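Local coordinates for protein serine hydrolase CCSP0084 (Cycloclasticus sp. P1, PDB 4I3F) that probably hydrolyses a carbon-carbon bond of meta-cleavage products and also esters, as a serine hydrolase of the alpha/beta hydrolase fold from a bacterium that degrades polyaromatic hydrocarbons, at residues Leu49-Gly54 / Pro79-Phe84. Sequence-based numbering, arbitrary orientation.
Sequences LLHGSG and PDIAGF
The imidazole of H51 reaches from just past strand 46-50 to I81 and F84 in the loop after strand 75-79. From CB, CG is placed between the backbone N and the carbonyl carbon (chi1 70°), which turns the ring across to 79-84. CG and CD2 lie against the I81 CD1 methyl, 3.8 Å from the H51 ring centroid in a CH-pi contact, 3° off the normal. ND1 shares a water with the backbone; this water donates to L49 O and, at 2.7 Å, to P79 O, and weakly accepts from H51 N. CE1 comes within 2.9 Å of I81 N, with D80 CA at the ring edge and I81 CG1 over the face, and NE2 points at the F84 face, 3.6 Å from F84 CG, in a T-shaped pair with planes at 81°. A leucine here, without ND1 and the flat ring, would probably leave the water with one partner fewer and F84 and I81 without the ring they pack on. F84 CZ packs on S53 CB at 3.9 Å. A type II turn, closed by F84 N to I81 O at 2.8 Å, brings I81 and F84 to the histidine. The HGSG run is consistent with the oxyanion-hole loop of this family. The contact joins the ends of adjacent parallel strands 46-50 and 75-79, with I81 and F84 also touching M126 of helix 126-137 and I81 reaching W103 of helix 96-113.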
ATOM      1  N   LEU A  49       3.297  -0.667  -7.796  1.00  9.63           N
ATOM      2  CA  LEU A  49       2.380  -0.023  -6.854  1.00  7.60           C
ATOM      3  C   LEU A  49       1.878  -1.036  -5.838  1.00 10.95           C
ATOM      4  O   LEU A  49       1.322  -2.077  -6.210  1.00 12.48           O
ATOM      5  CB  LEU A  49       1.189   0.614  -7.590  1.00  9.71           C
ATOM      6  CG  LEU A  49       1.570   1.765  -8.529  1.00 13.09           C
ATOM      7  CD1 LEU A  49       1.608   1.279  -9.968  1.00 12.49           C
ATOM      8  CD2 LEU A  49       0.629   2.948  -8.382  1.00 15.17           C
ATOM      9  N   LEU A  50       2.065  -0.726  -4.559  1.00  8.05           N
ATOM     10  CA  LEU A  50       1.726  -1.662  -3.483  1.00 10.94           C
ATOM     11  C   LEU A  50       0.590  -1.104  -2.634  1.00 11.32           C
ATOM     12  O   LEU A  50       0.723  -0.040  -2.010  1.00 11.40           O
ATOM     13  CB  LEU A  50       2.964  -1.958  -2.621  1.00  9.15           C
ATOM     14  CG  LEU A  50       4.177  -2.543  -3.351  1.00 12.67           C
ATOM     15  CD1 LEU A  50       5.315  -2.854  -2.378  1.00 13.09           C
ATOM     16  CD2 LEU A  50       3.777  -3.797  -4.118  1.00 10.53           C
ATOM     17  N   HIS A  51      -0.529  -1.827  -2.614  1.00  9.76           N
ATOM     18  CA  HIS A  51      -1.757  -1.379  -1.955  1.00  8.83           C
ATOM     19  C   HIS A  51      -1.722  -1.463  -0.419  1.00 10.69           C
ATOM     20  O   HIS A  51      -0.750  -1.957   0.158  1.00 11.00           O
ATOM     21  CB  HIS A  51      -2.933  -2.184  -2.501  1.00 10.69           C
ATOM     22  CG  HIS A  51      -2.937  -3.620  -2.078  1.00  9.29           C
ATOM     23  ND1 HIS A  51      -2.721  -4.661  -2.957  1.00 16.59           N
ATOM     24  CD2 HIS A  51      -3.169  -4.190  -0.872  1.00  8.81           C
ATOM     25  CE1 HIS A  51      -2.807  -5.808  -2.303  1.00  8.44           C
ATOM     26  NE2 HIS A  51      -3.072  -5.550  -1.038  1.00 15.84           N
ATOM     27  N   GLY A  52      -2.777  -0.963   0.229  1.00 10.62           N
ATOM     28  CA  GLY A  52      -2.857  -0.919   1.683  1.00 14.83           C
ATOM     29  C   GLY A  52      -3.511  -2.131   2.320  1.00 17.14           C
ATOM     30  O   GLY A  52      -3.656  -3.172   1.680  1.00 15.09           O
ATOM     31  N   SER A  53      -3.917  -2.009   3.582  1.00 14.60           N
ATOM     32  CA  SER A  53      -4.411  -3.173   4.310  1.00 11.86           C
ATOM     33  C   SER A  53      -5.819  -3.017   4.889  1.00 17.58           C
ATOM     34  O   SER A  53      -6.108  -3.531   5.974  1.00 19.87           O
ATOM     35  CB  SER A  53      -3.426  -3.558   5.423  1.00 18.89           C
ATOM     36  OG  SER A  53      -3.127  -2.440   6.254  1.00 22.07           O
ATOM     37  N   GLY A  54      -6.699  -2.324   4.173  1.00 18.90           N
ATOM     38  CA  GLY A  54      -8.100  -2.343   4.551  1.00 22.90           C
ATOM     39  C   GLY A  54      -8.605  -3.767   4.395  1.00 25.25           C
ATOM     40  O   GLY A  54      -8.068  -4.521   3.588  1.00 19.68           O
ATOM     41  N   PRO A  79       0.348  -5.604  -8.078  1.00 10.58           N
ATOM     42  CA  PRO A  79      -0.080  -6.946  -7.673  1.00 12.47           C
ATOM     43  C   PRO A  79      -0.990  -6.936  -6.448  1.00 10.77           C
ATOM     44  O   PRO A  79      -0.921  -6.006  -5.635  1.00  9.93           O
ATOM     45  CB  PRO A  79       1.243  -7.611  -7.295  1.00  9.39           C
ATOM     46  CG  PRO A  79       2.075  -6.441  -6.724  1.00  9.87           C
ATOM     47  CD  PRO A  79       1.723  -5.289  -7.636  1.00 11.50           C
ATOM     48  N   ASP A  80      -1.829  -7.961  -6.322  1.00 13.26           N
ATOM     49  CA  ASP A  80      -2.439  -8.257  -5.033  1.00 10.99           C
ATOM     50  C   ASP A  80      -1.302  -8.754  -4.149  1.00 13.63           C
ATOM     51  O   ASP A  80      -0.555  -9.665  -4.520  1.00 12.33           O
ATOM     52  CB  ASP A  80      -3.526  -9.334  -5.136  1.00 11.84           C
ATOM     53  CG  ASP A  80      -4.817  -8.831  -5.779  1.00 16.48           C
ATOM     54  OD1 ASP A  80      -4.919  -7.627  -6.105  1.00 14.40           O
ATOM     55  OD2 ASP A  80      -5.744  -9.654  -5.952  1.00 16.27           O
ATOM     56  N   ILE A  81      -1.154  -8.133  -2.989  1.00 13.89           N
ATOM     57  CA  ILE A  81      -0.080  -8.479  -2.070  1.00 10.92           C
ATOM     58  C   ILE A  81      -0.454  -9.799  -1.401  1.00 15.05           C
ATOM     59  O   ILE A  81      -1.636 -10.102  -1.229  1.00 11.87           O
ATOM     60  CB  ILE A  81       0.149  -7.310  -1.086  1.00  8.09           C
ATOM     61  CG1 ILE A  81       0.662  -6.092  -1.858  1.00 12.49           C
ATOM     62  CG2 ILE A  81       1.142  -7.661   0.004  1.00 13.20           C
ATOM     63  CD1 ILE A  81       0.718  -4.824  -1.025  1.00 11.65           C
ATOM     64  N   ALA A  82       0.551 -10.610  -1.074  1.00 11.39           N
ATOM     65  CA  ALA A  82       0.310 -11.956  -0.567  1.00 10.32           C
ATOM     66  C   ALA A  82      -0.654 -11.933   0.614  1.00 10.56           C
ATOM     67  O   ALA A  82      -0.540 -11.085   1.507  1.00 13.47           O
ATOM     68  CB  ALA A  82       1.628 -12.635  -0.193  1.00  9.45           C
ATOM     69  N   GLY A  83      -1.623 -12.841   0.591  1.00 10.44           N
ATOM     70  CA  GLY A  83      -2.636 -12.889   1.628  1.00 15.60           C
ATOM     71  C   GLY A  83      -3.856 -12.043   1.316  1.00 14.65           C
ATOM     72  O   GLY A  83      -4.881 -12.158   1.994  1.00 16.21           O
ATOM     73  N   PHE A  84      -3.755 -11.180   0.309  1.00 13.29           N
ATOM     74  CA  PHE A  84      -4.876 -10.310  -0.065  1.00 12.52           C
ATOM     75  C   PHE A  84      -5.390 -10.715  -1.431  1.00 15.48           C
ATOM     76  O   PHE A  84      -4.629 -11.236  -2.245  1.00 13.98           O
ATOM     77  CB  PHE A  84      -4.435  -8.847  -0.164  1.00 12.44           C
ATOM     78  CG  PHE A  84      -4.084  -8.218   1.154  1.00 12.85           C
ATOM     79  CD1 PHE A  84      -5.051  -7.552   1.891  1.00 16.05           C
ATOM     80  CD2 PHE A  84      -2.783  -8.274   1.645  1.00 13.26           C
ATOM     81  CE1 PHE A  84      -4.737  -6.953   3.106  1.00 16.58           C
ATOM     82  CE2 PHE A  84      -2.460  -7.682   2.860  1.00 13.10           C
ATOM     83  CZ  PHE A  84      -3.441  -7.027   3.593  1.00 17.17           C
TER
HETATM   84  O   HOH W   1      -0.823  -3.324  -5.215  1.00 12.94           O